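Local coordinates for protein glycosyl transferase family 9 (Veillonella parvula, PDB 3TOV) that probably transfers a sugar, perhaps a heptose, from a nucleotide-activated donor to an acceptor glycan, as a GT-B glycosyltransferase of family 9, at residues 29-33 with 57-61; 23-27 with 157-162; 13-17 with 43-47. One frame throughout, in Å; residues are numbered along the deposited sequence.

Interaction 1 (29-33 with 57-61)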
ATOM      1  N   LEU A  29       2.238 -11.111  -7.259  1.00 51.55           N
ATOM      2  CA  LEU A  29       1.749 -11.166  -8.628  1.00 51.36           C
ATOM      3  C   LEU A  29       2.855 -11.185  -9.658  1.00 50.97           C
ATOM      4  O   LEU A  29       2.634 -11.594 -10.807  1.00 52.32           O
ATOM      5  CB  LEU A  29       0.861  -9.972  -8.906  1.00 54.75           C
ATOM      6  CG  LEU A  29      -0.593 -10.199  -8.577  1.00 51.90           C
ATOM      7  CD1 LEU A  29      -1.320  -8.915  -8.826  1.00 55.45           C
ATOM      8  CD2 LEU A  29      -1.095 -11.308  -9.463  1.00 53.27           C
ATOM      9  N   GLU A  30       4.022 -10.687  -9.267  1.00 49.28           N
ATOM     10  CA  GLU A  30       5.186 -10.740 -10.135  1.00 55.25           C
ATOM     11  C   GLU A  30       5.734 -12.150 -10.084  1.00 68.19           C
ATOM     12  O   GLU A  30       6.061 -12.742 -11.114  1.00 77.35           O
ATOM     13  CB  GLU A  30       6.255  -9.765  -9.675  1.00 51.74           C
ATOM     14  CG  GLU A  30       7.587  -9.959 -10.376  1.00 65.31           C
ATOM     15  CD  GLU A  30       8.712  -9.111  -9.772  1.00 77.08           C
ATOM     16  OE1 GLU A  30       8.549  -8.613  -8.631  1.00 79.81           O
ATOM     17  OE2 GLU A  30       9.758  -8.938 -10.446  1.00 77.46           O
ATOM     18  N   VAL A  31       5.824 -12.683  -8.869  1.00 64.41           N
ATOM     19  CA  VAL A  31       6.328 -14.030  -8.649  1.00 56.59           C
ATOM     20  C   VAL A  31       5.448 -15.056  -9.358  1.00 59.27           C
ATOM     21  O   VAL A  31       5.944 -16.017  -9.957  1.00 54.01           O
ATOM     22  CB  VAL A  31       6.413 -14.340  -7.147  1.00 43.07           C
ATOM     23  CG1 VAL A  31       6.648 -15.814  -6.913  1.00 38.78           C
ATOM     24  CG2 VAL A  31       7.519 -13.547  -6.539  1.00 49.27           C
ATOM     25  N   LEU A  32       4.138 -14.837  -9.297  1.00 58.14           N
ATOM     26  CA  LEU A  32       3.210 -15.718  -9.970  1.00 50.28           C
ATOM     27  C   LEU A  32       3.541 -15.735 -11.436  1.00 46.23           C
ATOM     28  O   LEU A  32       3.849 -16.769 -11.995  1.00 47.36           O
ATOM     29  CB  LEU A  32       1.788 -15.225  -9.800  1.00 56.26           C
ATOM     30  CG  LEU A  32       0.820 -16.066 -10.632  1.00 64.81           C
ATOM     31  CD1 LEU A  32       0.864 -17.516 -10.157  1.00 68.83           C
ATOM     32  CD2 LEU A  32      -0.600 -15.523 -10.583  1.00 61.85           C
ATOM     33  N   ARG A  33       3.486 -14.569 -12.058  1.00 55.37           N
ATOM     34  CA  ARG A  33       3.712 -14.461 -13.495  1.00 65.39           C
ATOM     35  C   ARG A  33       5.087 -15.021 -13.932  1.00 70.20           C
ATOM     36  O   ARG A  33       5.286 -15.373 -15.102  1.00 77.10           O
ATOM     37  CB  ARG A  33       3.501 -13.007 -13.950  1.00 59.25           C
ATOM     38  CG  ARG A  33       3.983 -12.684 -15.361  1.00 60.74           C
ATOM     39  CD  ARG A  33       3.248 -13.460 -16.420  1.00 60.42           C
ATOM     40  NE  ARG A  33       1.906 -12.943 -16.620  1.00 67.04           N
ATOM     41  CZ  ARG A  33       0.893 -13.678 -17.058  1.00 75.21           C
ATOM     42  NH1 ARG A  33      -0.309 -13.127 -17.211  1.00 72.84           N
ATOM     43  NH2 ARG A  33       1.083 -14.967 -17.332  1.00 76.12           N
ATOM     44  N   PRO A  57       1.636  -5.162 -15.446  1.00 73.10           N
ATOM     45  CA  PRO A  57       2.302  -6.013 -16.437  1.00 77.61           C
ATOM     46  C   PRO A  57       2.013  -7.494 -16.241  1.00 71.09           C
ATOM     47  O   PRO A  57       2.038  -8.262 -17.202  1.00 72.76           O
ATOM     48  CB  PRO A  57       3.789  -5.729 -16.197  1.00 84.50           C
ATOM     49  CG  PRO A  57       3.828  -4.479 -15.337  1.00 83.59           C
ATOM     50  CD  PRO A  57       2.590  -4.551 -14.514  1.00 74.31           C
ATOM     51  N   ASN A  58       1.724  -7.875 -15.004  1.00 64.03           N
ATOM     52  CA  ASN A  58       1.569  -9.274 -14.652  1.00 68.68           C
ATOM     53  C   ASN A  58       0.170  -9.859 -14.899  1.00 77.56           C
ATOM     54  O   ASN A  58      -0.003 -11.084 -14.977  1.00 83.45           O
ATOM     55  CB  ASN A  58       2.016  -9.491 -13.206  1.00 62.45           C
ATOM     56  CG  ASN A  58       3.474  -9.130 -12.996  1.00 71.20           C
ATOM     57  OD1 ASN A  58       4.369  -9.917 -13.305  1.00 80.79           O
ATOM     58  ND2 ASN A  58       3.723  -7.932 -12.475  1.00 70.41           N
ATOM     59  N   ILE A  59      -0.823  -8.989 -15.050  1.00 73.49           N
ATOM     60  CA  ILE A  59      -2.201  -9.444 -15.218  1.00 68.08           C
ATOM     61  C   ILE A  59      -2.732  -9.346 -16.657  1.00 67.57           C
ATOM     62  O   ILE A  59      -2.256  -8.537 -17.459  1.00 73.66           O
ATOM     63  CB  ILE A  59      -3.120  -8.717 -14.248  1.00 64.30           C
ATOM     64  CG1 ILE A  59      -2.684  -9.046 -12.831  1.00 56.93           C
ATOM     65  CG2 ILE A  59      -4.558  -9.148 -14.442  1.00 74.06           C
ATOM     66  CD1 ILE A  59      -3.533  -8.399 -11.797  1.00 58.61           C
ATOM     67  N   ASP A  60      -3.703 -10.197 -16.975  1.00 61.79           N
ATOM     68  CA  ASP A  60      -4.303 -10.235 -18.305  1.00 72.15           C
ATOM     69  C   ASP A  60      -5.676  -9.611 -18.242  1.00 74.08           C
ATOM     70  O   ASP A  60      -6.171  -9.074 -19.232  1.00 78.77           O
ATOM     71  CB  ASP A  60      -4.485 -11.679 -18.783  1.00 73.81           C
ATOM     72  CG  ASP A  60      -3.186 -12.426 -18.904  1.00 78.04           C
ATOM     73  OD1 ASP A  60      -2.287 -11.947 -19.627  1.00 78.86           O
ATOM     74  OD2 ASP A  60      -3.071 -13.496 -18.269  1.00 80.60           O
ATOM     75  N   GLU A  61      -6.297  -9.711 -17.075  1.00 68.46           N
ATOM     76  CA  GLU A  61      -7.704  -9.394 -16.939  1.00 68.32           C
ATOM     77  C   GLU A  61      -8.001  -9.058 -15.493  1.00 63.44           C
ATOM     78  O   GLU A  61      -7.713  -9.842 -14.592  1.00 58.14           O
ATOM     79  CB  GLU A  61      -8.558 -10.583 -17.384  1.00 75.92           C
ATOM     80  CG  GLU A  61      -9.875 -10.200 -18.040  1.00 87.77           C
ATOM     81  CD  GLU A  61      -9.838 -10.329 -19.563  1.00104.60           C
ATOM     82  OE1 GLU A  61      -9.882  -9.289 -20.256  1.00113.14           O
ATOM     83  OE2 GLU A  61      -9.774 -11.472 -20.071  1.00107.10           O
TER
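Asn58, Arg33 and Leu29 bury 104, 80 and 50 Å² respectively in the contact between helix 26-35 and the loop 57-61, which amounts to 312 Å² over both sides. The CA atoms of Arg33 and Asn58 stand 5.7 Å apart, and chi2 and chi3 of Arg33, both p (63° and 74°), turn its end toward the loop backbone. Its guanidinium straddles one carbonyl: Arg33 NE lies 3.1 Å and Arg33 NH1 3.0 Å from Asn58 O, but N-H...O angles of 126° and 127° make both hydrogen bonds weak. The better-directed interaction is the salt bridge from Arg33 NH1 to Asp60 OD2, 3.0 Å at 141°, approached near the guanidinium plane. Helix 26-35 belongs, with helix 19-23, to the beta-alpha-beta crossover from strand 10-14 to strand 40-46 in the N-terminal Rossmann-like domain of a GT-B fold, and the loop leads into edge strand 61-65 of its parallel sheet. Both charged groups have further partners: Arg33 NH2 donates to Ser39 O, and Asp60 OD2 also accepts from Ile41 N. The Asn58 side chain lies along the helix, with Asn58 CB 3.2 Å from Leu29 O and Asn58 OD1 3.4 Å from Glu30 CA and 3.3 Å from Arg33 CB. On the side facing strand 40-46, Leu29 CD1 meets Ile59 CD1 at 3.7 Å, and both side chains also touch Tyr43.

Interaction 2 (23-27 with 157-162)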
ATOM      1  N   ILE A  23      -1.927  -3.457  -2.452  1.00 44.79           N
ATOM      2  CA  ILE A  23      -0.627  -3.164  -3.038  1.00 49.21           C
ATOM      3  C   ILE A  23       0.398  -4.221  -2.623  1.00 54.35           C
ATOM      4  O   ILE A  23       1.305  -4.565  -3.387  1.00 52.25           O
ATOM      5  CB  ILE A  23      -0.173  -1.752  -2.671  1.00 49.34           C
ATOM      6  CG1 ILE A  23      -1.216  -0.748  -3.195  1.00 50.03           C
ATOM      7  CG2 ILE A  23       1.219  -1.486  -3.210  1.00 30.52           C
ATOM      8  CD1 ILE A  23      -1.104   0.664  -2.622  1.00 49.53           C
ATOM      9  N   LEU A  24       0.212  -4.762  -1.422  1.00 57.01           N
ATOM     10  CA  LEU A  24       1.096  -5.787  -0.870  1.00 57.16           C
ATOM     11  C   LEU A  24       0.961  -7.144  -1.555  1.00 59.26           C
ATOM     12  O   LEU A  24       1.794  -8.027  -1.357  1.00 66.11           O
ATOM     13  CB  LEU A  24       0.842  -5.949   0.627  1.00 51.93           C
ATOM     14  CG  LEU A  24       1.255  -4.751   1.474  1.00 43.07           C
ATOM     15  CD1 LEU A  24       0.751  -4.912   2.883  1.00 40.49           C
ATOM     16  CD2 LEU A  24       2.756  -4.634   1.440  1.00 37.66           C
ATOM     17  N   THR A  25      -0.095  -7.319  -2.341  1.00 52.55           N
ATOM     18  CA  THR A  25      -0.277  -8.553  -3.097  1.00 49.17           C
ATOM     19  C   THR A  25       0.433  -8.436  -4.433  1.00 51.77           C
ATOM     20  O   THR A  25       0.423  -9.365  -5.243  1.00 56.94           O
ATOM     21  CB  THR A  25      -1.757  -8.846  -3.382  1.00 46.78           C
ATOM     22  OG1 THR A  25      -2.281  -7.871  -4.301  1.00 52.32           O
ATOM     23  CG2 THR A  25      -2.564  -8.828  -2.103  1.00 44.26           C
ATOM     24  N   THR A  26       1.050  -7.287  -4.663  1.00 46.65           N
ATOM     25  CA  THR A  26       1.564  -6.975  -5.983  1.00 50.80           C
ATOM     26  C   THR A  26       2.889  -7.680  -6.356  1.00 52.41           C
ATOM     27  O   THR A  26       3.098  -8.020  -7.532  1.00 46.37           O
ATOM     28  CB  THR A  26       1.625  -5.444  -6.197  1.00 55.09           C
ATOM     29  OG1 THR A  26       1.298  -5.142  -7.558  1.00 67.20           O
ATOM     30  CG2 THR A  26       2.993  -4.879  -5.841  1.00 48.84           C
ATOM     31  N   PRO A  27       3.776  -7.914  -5.362  1.00 58.10           N
ATOM     32  CA  PRO A  27       5.032  -8.642  -5.587  1.00 55.79           C
ATOM     33  C   PRO A  27       4.778 -10.145  -5.767  1.00 50.28           C
ATOM     34  O   PRO A  27       5.428 -10.812  -6.577  1.00 48.57           O
ATOM     35  CB  PRO A  27       5.815  -8.399  -4.288  1.00 53.29           C
ATOM     36  CG  PRO A  27       5.104  -7.318  -3.572  1.00 50.97           C
ATOM     37  CD  PRO A  27       3.677  -7.469  -3.961  1.00 56.12           C
ATOM     38  N   ASN A 157      11.442 -11.028  -5.995  1.00 59.17           N
ATOM     39  CA  ASN A 157      10.657  -9.987  -6.644  1.00 54.07           C
ATOM     40  C   ASN A 157      11.288  -8.611  -6.486  1.00 56.51           C
ATOM     41  O   ASN A 157      12.258  -8.459  -5.755  1.00 64.30           O
ATOM     42  CB  ASN A 157       9.250  -9.963  -6.071  1.00 52.95           C
ATOM     43  CG  ASN A 157       9.200  -9.332  -4.703  1.00 52.94           C
ATOM     44  OD1 ASN A 157       9.091  -8.109  -4.573  1.00 50.11           O
ATOM     45  ND2 ASN A 157       9.277 -10.161  -3.669  1.00 54.08           N
ATOM     46  N   SER A 158      10.711  -7.606  -7.147  1.00 53.57           N
ATOM     47  CA  SER A 158      11.246  -6.243  -7.127  1.00 47.66           C
ATOM     48  C   SER A 158      10.344  -5.213  -6.447  1.00 53.23           C
ATOM     49  O   SER A 158      10.213  -4.080  -6.903  1.00 50.41           O
ATOM     50  CB  SER A 158      11.548  -5.789  -8.539  1.00 41.79           C
ATOM     51  OG  SER A 158      10.582  -6.323  -9.409  1.00 42.35           O
ATOM     52  N   GLY A 159       9.739  -5.605  -5.338  1.00 59.45           N
ATOM     53  CA  GLY A 159       9.033  -4.656  -4.506  1.00 55.45           C
ATOM     54  C   GLY A 159       7.637  -4.399  -4.998  1.00 52.42           C
ATOM     55  O   GLY A 159       7.199  -4.985  -5.987  1.00 52.03           O
ATOM     56  N   LEU A 160       6.937  -3.528  -4.279  1.00 54.67           N
ATOM     57  CA  LEU A 160       5.613  -3.069  -4.672  1.00 52.74           C
ATOM     58  C   LEU A 160       5.677  -2.206  -5.930  1.00 57.31           C
ATOM     59  O   LEU A 160       6.676  -1.528  -6.214  1.00 56.17           O
ATOM     60  CB  LEU A 160       4.976  -2.269  -3.547  1.00 45.67           C
ATOM     61  CG  LEU A 160       5.233  -2.758  -2.127  1.00 37.80           C
ATOM     62  CD1 LEU A 160       4.692  -1.741  -1.137  1.00 38.30           C
ATOM     63  CD2 LEU A 160       4.601  -4.099  -1.889  1.00 34.93           C
ATOM     64  N   HIS A 161       4.584  -2.224  -6.672  1.00 63.44           N
ATOM     65  CA  HIS A 161       4.548  -1.595  -7.978  1.00 68.73           C
ATOM     66  C   HIS A 161       3.129  -1.144  -8.315  1.00 60.31           C
ATOM     67  O   HIS A 161       2.163  -1.867  -8.084  1.00 54.54           O
ATOM     68  CB  HIS A 161       5.044  -2.590  -9.026  1.00 74.37           C
ATOM     69  CG  HIS A 161       5.077  -2.040 -10.412  1.00 88.00           C
ATOM     70  ND1 HIS A 161       4.659  -2.764 -11.508  1.00 93.65           N
ATOM     71  CD2 HIS A 161       5.483  -0.838 -10.885  1.00 98.82           C
ATOM     72  CE1 HIS A 161       4.804  -2.031 -12.599  1.00100.12           C
ATOM     73  NE2 HIS A 161       5.301  -0.858 -12.248  1.00104.11           N
ATOM     74  N   ILE A 162       3.001   0.070  -8.828  1.00 54.07           N
ATOM     75  CA  ILE A 162       1.754   0.474  -9.446  1.00 49.86           C
ATOM     76  C   ILE A 162       2.107   1.148 -10.739  1.00 55.03           C
ATOM     77  O   ILE A 162       2.906   2.089 -10.759  1.00 53.44           O
ATOM     78  CB  ILE A 162       0.936   1.418  -8.590  1.00 49.10           C
ATOM     79  CG1 ILE A 162       0.524   0.722  -7.297  1.00 49.76           C
ATOM     80  CG2 ILE A 162      -0.306   1.844  -9.352  1.00 51.33           C
ATOM     81  CD1 ILE A 162      -0.441   1.526  -6.450  1.00 49.32           C
TER
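In this GT-B fold the contact lies on the side of the N-terminal Rossmann-like domain that faces the C-terminal domain: the start of helix 26-35 meets the loop that runs toward helix 166-178. Ile23 to Thr26 form a type I beta turn, closed by Thr26 N to Ile23 O at 3.0 Å, which leads the chain into the helix. Leu160, burying 84 Å², is the central apolar residue. Its CD2 packs 3.8 Å from Leu24 CD2 and 3.7 Å from Pro27 CG, while Leu160 CB lies 3.9 Å from Ile23 CG2. Further along, Ile23 CD1 reaches Ile162 CD1 at 4.0 Å. His274 and Ile277 of helix 271-277, in the C-terminal half, also touch Leu160, so this apolar cluster spans the two domains. At the other end, Asn157 makes an Asx turn, its OD1 accepting from Gly159 N at 2.7 Å and 155°, and the same OD1 lies 3.3 Å from Pro27 CB; Asn157 ND2 is bonded to Tyr298 OH. Thr26 CG2 packs closely on the loop backbone, 3.2 Å from His161 N. Hydrogen bonding between the segments is slight: Thr26 OG1 makes a weak bond of 3.4 Å to His161 O.

Interaction 3 (13-17 with 43-47)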
ATOM      1  N   VAL A  13      -7.352 -14.867  -9.216  1.00 52.82           N
ATOM      2  CA  VAL A  13      -6.919 -14.471  -7.889  1.00 50.51           C
ATOM      3  C   VAL A  13      -8.006 -13.605  -7.272  1.00 53.06           C
ATOM      4  O   VAL A  13      -8.478 -12.655  -7.882  1.00 57.78           O
ATOM      5  CB  VAL A  13      -5.583 -13.710  -7.935  1.00 46.85           C
ATOM      6  CG1 VAL A  13      -5.057 -13.414  -6.518  1.00 37.12           C
ATOM      7  CG2 VAL A  13      -4.576 -14.518  -8.721  1.00 50.21           C
ATOM      8  N   THR A  14      -8.411 -13.954  -6.063  1.00 47.91           N
ATOM      9  CA  THR A  14      -9.462 -13.234  -5.392  1.00 48.13           C
ATOM     10  C   THR A  14      -8.896 -12.547  -4.164  1.00 53.49           C
ATOM     11  O   THR A  14      -8.461 -13.209  -3.221  1.00 54.76           O
ATOM     12  CB  THR A  14     -10.552 -14.187  -4.957  1.00 48.69           C
ATOM     13  OG1 THR A  14     -10.021 -15.091  -3.980  1.00 52.62           O
ATOM     14  CG2 THR A  14     -11.012 -14.976  -6.138  1.00 50.34           C
ATOM     15  N   PHE A  15      -8.895 -11.216  -4.199  1.00 52.73           N
ATOM     16  CA  PHE A  15      -8.526 -10.387  -3.062  1.00 45.68           C
ATOM     17  C   PHE A  15      -9.417  -9.124  -3.042  1.00 52.09           C
ATOM     18  O   PHE A  15      -9.310  -8.250  -3.909  1.00 58.36           O
ATOM     19  CB  PHE A  15      -7.047 -10.035  -3.148  1.00 45.54           C
ATOM     20  CG  PHE A  15      -6.450  -9.603  -1.846  1.00 54.78           C
ATOM     21  CD1 PHE A  15      -6.354 -10.484  -0.791  1.00 58.38           C
ATOM     22  CD2 PHE A  15      -5.973  -8.311  -1.681  1.00 63.66           C
ATOM     23  CE1 PHE A  15      -5.799 -10.080   0.419  1.00 65.14           C
ATOM     24  CE2 PHE A  15      -5.416  -7.903  -0.477  1.00 67.37           C
ATOM     25  CZ  PHE A  15      -5.328  -8.789   0.575  1.00 64.51           C
ATOM     26  N   LEU A  16     -10.321  -9.039  -2.071  1.00 46.85           N
ATOM     27  CA  LEU A  16     -11.187  -7.879  -1.970  1.00 52.34           C
ATOM     28  C   LEU A  16     -10.895  -7.032  -0.735  1.00 57.29           C
ATOM     29  O   LEU A  16     -11.819  -6.570  -0.068  1.00 64.96           O
ATOM     30  CB  LEU A  16     -12.652  -8.316  -1.957  1.00 54.04           C
ATOM     31  CG  LEU A  16     -13.075  -9.094  -3.194  1.00 53.68           C
ATOM     32  CD1 LEU A  16     -14.584  -9.290  -3.238  1.00 51.41           C
ATOM     33  CD2 LEU A  16     -12.597  -8.356  -4.426  1.00 53.86           C
HETATM   34  N   MSE A  17      -9.621  -6.821  -0.429  1.00 54.84           N
HETATM   35  CA  MSE A  17      -9.263  -6.048   0.750  1.00 55.57           C
HETATM   36  C   MSE A  17      -8.998  -4.576   0.450  1.00 64.52           C
HETATM   37  O   MSE A  17      -9.460  -4.028  -0.553  1.00 70.63           O
HETATM   38  CB  MSE A  17      -8.081  -6.671   1.483  1.00 51.70           C
HETATM   39  CG  MSE A  17      -8.384  -8.057   2.061  1.00 57.72           C
HETATM   40 SE   MSE A  17      -6.989  -8.828   3.231  0.41 39.03          SE
HETATM   41  CE  MSE A  17      -7.340  -7.737   4.821  1.00 33.56           C
ATOM     42  N   TYR A  43      -7.341 -11.010 -12.099  1.00 61.13           N
ATOM     43  CA  TYR A  43      -7.425 -10.470 -10.737  1.00 48.75           C
ATOM     44  C   TYR A  43      -8.807  -9.921 -10.421  1.00 44.10           C
ATOM     45  O   TYR A  43      -9.483  -9.387 -11.289  1.00 49.69           O
ATOM     46  CB  TYR A  43      -6.448  -9.319 -10.590  1.00 50.62           C
ATOM     47  CG  TYR A  43      -6.037  -8.984  -9.162  1.00 55.72           C
ATOM     48  CD1 TYR A  43      -4.796  -9.366  -8.685  1.00 57.03           C
ATOM     49  CD2 TYR A  43      -6.870  -8.259  -8.311  1.00 55.77           C
ATOM     50  CE1 TYR A  43      -4.390  -9.063  -7.410  1.00 57.87           C
ATOM     51  CE2 TYR A  43      -6.474  -7.950  -7.022  1.00 55.50           C
ATOM     52  CZ  TYR A  43      -5.221  -8.359  -6.579  1.00 59.43           C
ATOM     53  OH  TYR A  43      -4.766  -8.081  -5.307  1.00 58.45           O
ATOM     54  N   VAL A  44      -9.202 -10.015  -9.160  1.00 39.05           N
ATOM     55  CA  VAL A  44     -10.502  -9.532  -8.731  1.00 43.75           C
ATOM     56  C   VAL A  44     -10.410  -8.663  -7.464  1.00 54.29           C
ATOM     57  O   VAL A  44     -10.309  -9.196  -6.356  1.00 46.56           O
ATOM     58  CB  VAL A  44     -11.435 -10.715  -8.481  1.00 41.81           C
ATOM     59  CG1 VAL A  44     -12.847 -10.237  -8.197  1.00 45.24           C
ATOM     60  CG2 VAL A  44     -11.414 -11.650  -9.688  1.00 39.38           C
ATOM     61  N   ILE A  45     -10.436  -7.334  -7.646  1.00 64.93           N
ATOM     62  CA  ILE A  45     -10.482  -6.369  -6.534  1.00 70.62           C
ATOM     63  C   ILE A  45     -11.874  -5.807  -6.326  1.00 73.50           C
ATOM     64  O   ILE A  45     -12.833  -6.189  -7.004  1.00 68.08           O
ATOM     65  CB  ILE A  45      -9.643  -5.073  -6.776  1.00 68.10           C
ATOM     66  CG1 ILE A  45      -9.097  -5.011  -8.198  1.00 72.11           C
ATOM     67  CG2 ILE A  45      -8.626  -4.829  -5.675  1.00 64.29           C
ATOM     68  CD1 ILE A  45     -10.184  -4.621  -9.201  1.00 77.00           C
ATOM     69  N   ASP A  46     -11.941  -4.849  -5.403  1.00 74.35           N
ATOM     70  CA  ASP A  46     -13.145  -4.087  -5.121  1.00 73.90           C
ATOM     71  C   ASP A  46     -13.141  -2.798  -5.942  1.00 72.97           C
ATOM     72  O   ASP A  46     -12.128  -2.108  -6.017  1.00 70.18           O
ATOM     73  CB  ASP A  46     -13.232  -3.798  -3.620  1.00 78.15           C
ATOM     74  CG  ASP A  46     -13.691  -2.385  -3.317  1.00 87.11           C
ATOM     75  OD1 ASP A  46     -14.902  -2.174  -3.067  1.00 92.53           O
ATOM     76  OD2 ASP A  46     -12.829  -1.485  -3.321  1.00 87.07           O
ATOM     77  N   GLU A  47     -14.284  -2.488  -6.551  1.00 76.04           N
ATOM     78  CA  GLU A  47     -14.414  -1.387  -7.505  1.00 80.52           C
ATOM     79  C   GLU A  47     -13.483  -0.189  -7.274  1.00 70.38           C
ATOM     80  O   GLU A  47     -12.851   0.287  -8.213  1.00 67.56           O
ATOM     81  CB  GLU A  47     -15.881  -0.929  -7.602  1.00100.22           C
ATOM     82  CG  GLU A  47     -16.215   0.390  -6.879  1.00115.87           C
ATOM     83  CD  GLU A  47     -17.152   0.224  -5.675  1.00123.69           C
ATOM     84  OE1 GLU A  47     -16.712  -0.316  -4.632  1.00122.42           O
ATOM     85  OE2 GLU A  47     -18.328   0.647  -5.769  1.00127.30           O
TER
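Two backbone hydrogen bonds join these neighbouring parallel strands, and they differ in quality. Val44 N donates to Val13 O at 3.0 Å, but with an angle of 127° the bond is weak; Phe15 N donates to Val44 O at 3.3 Å with a better 155°. Val44 thus uses both its N-H and its C=O, bonding to Val13 and Phe15 on either side of Thr14, the usual parallel pattern. The bridges pair Val13 with Tyr43 and Thr14 with Val44, CA atoms 4.9 and 5.1 Å apart, and the end-to-end directions differ by 8°. This is the 10-14/40-46 pairing of the Rossmann-like sheet, linked by a beta-alpha-beta crossover. Thr14 turns its backbone the other way, bonding to Ile94 and Leu96 on and just beyond strand 92-95; Tyr43 bonds to Glu61 and Ile63 of strand 61-65, and Val13 also to Thr42. Among the side chains, Thr14 OG1 bonds to Asn95 OD1, and Tyr43 OH to Thr25 OG1. Tyr43 OH also lies 3.7 Å from Phe15 CB, and Val13 CB packs 4.5 Å from Tyr43 CD1. Phe15 O comes within 2.8 Å of Val44 O, two acceptors that cannot bond, and receives a CA-H...O contact from Ile45 CA at 3.4 Å, with 170° at the hydrogen. Leu16 CD2 lies over the backbone of Val44 and Ile45, 3.1 Å from Val44 O and 3.3 Å from Ile45 C. Conventional backbone bonding between the segments therefore runs as far as Phe15 N and lapses at Phe15 O, where a CA-H donor and the Leu16 side chain take over the contact.

How the interactions relate
All three contacts involve the beta-alpha-beta unit 10-46: interaction 3 pairs its strands, while interactions 1 and 2 pack loops on helix 26-35 and its start. Interactions 1 and 2, centres 10 Å apart, meet where Glu30 OE1 lies 2.8 Å from Ser158 N, a probable hydrogen bond, and where Pro57 CG packs 3.8 Å from His161 CE1. Tyr43 ties interaction 3 to both: Leu29 CD1 is 3.4 Å from Tyr43 CE1, and Thr25 OG1 is 2.7 Å from Tyr43 OH. Interaction 2 also touches helix 271-277 of the C-terminal half; GT-B enzymes generally bind substrates in the cleft between the domains, but no ligand here places these contacts in it.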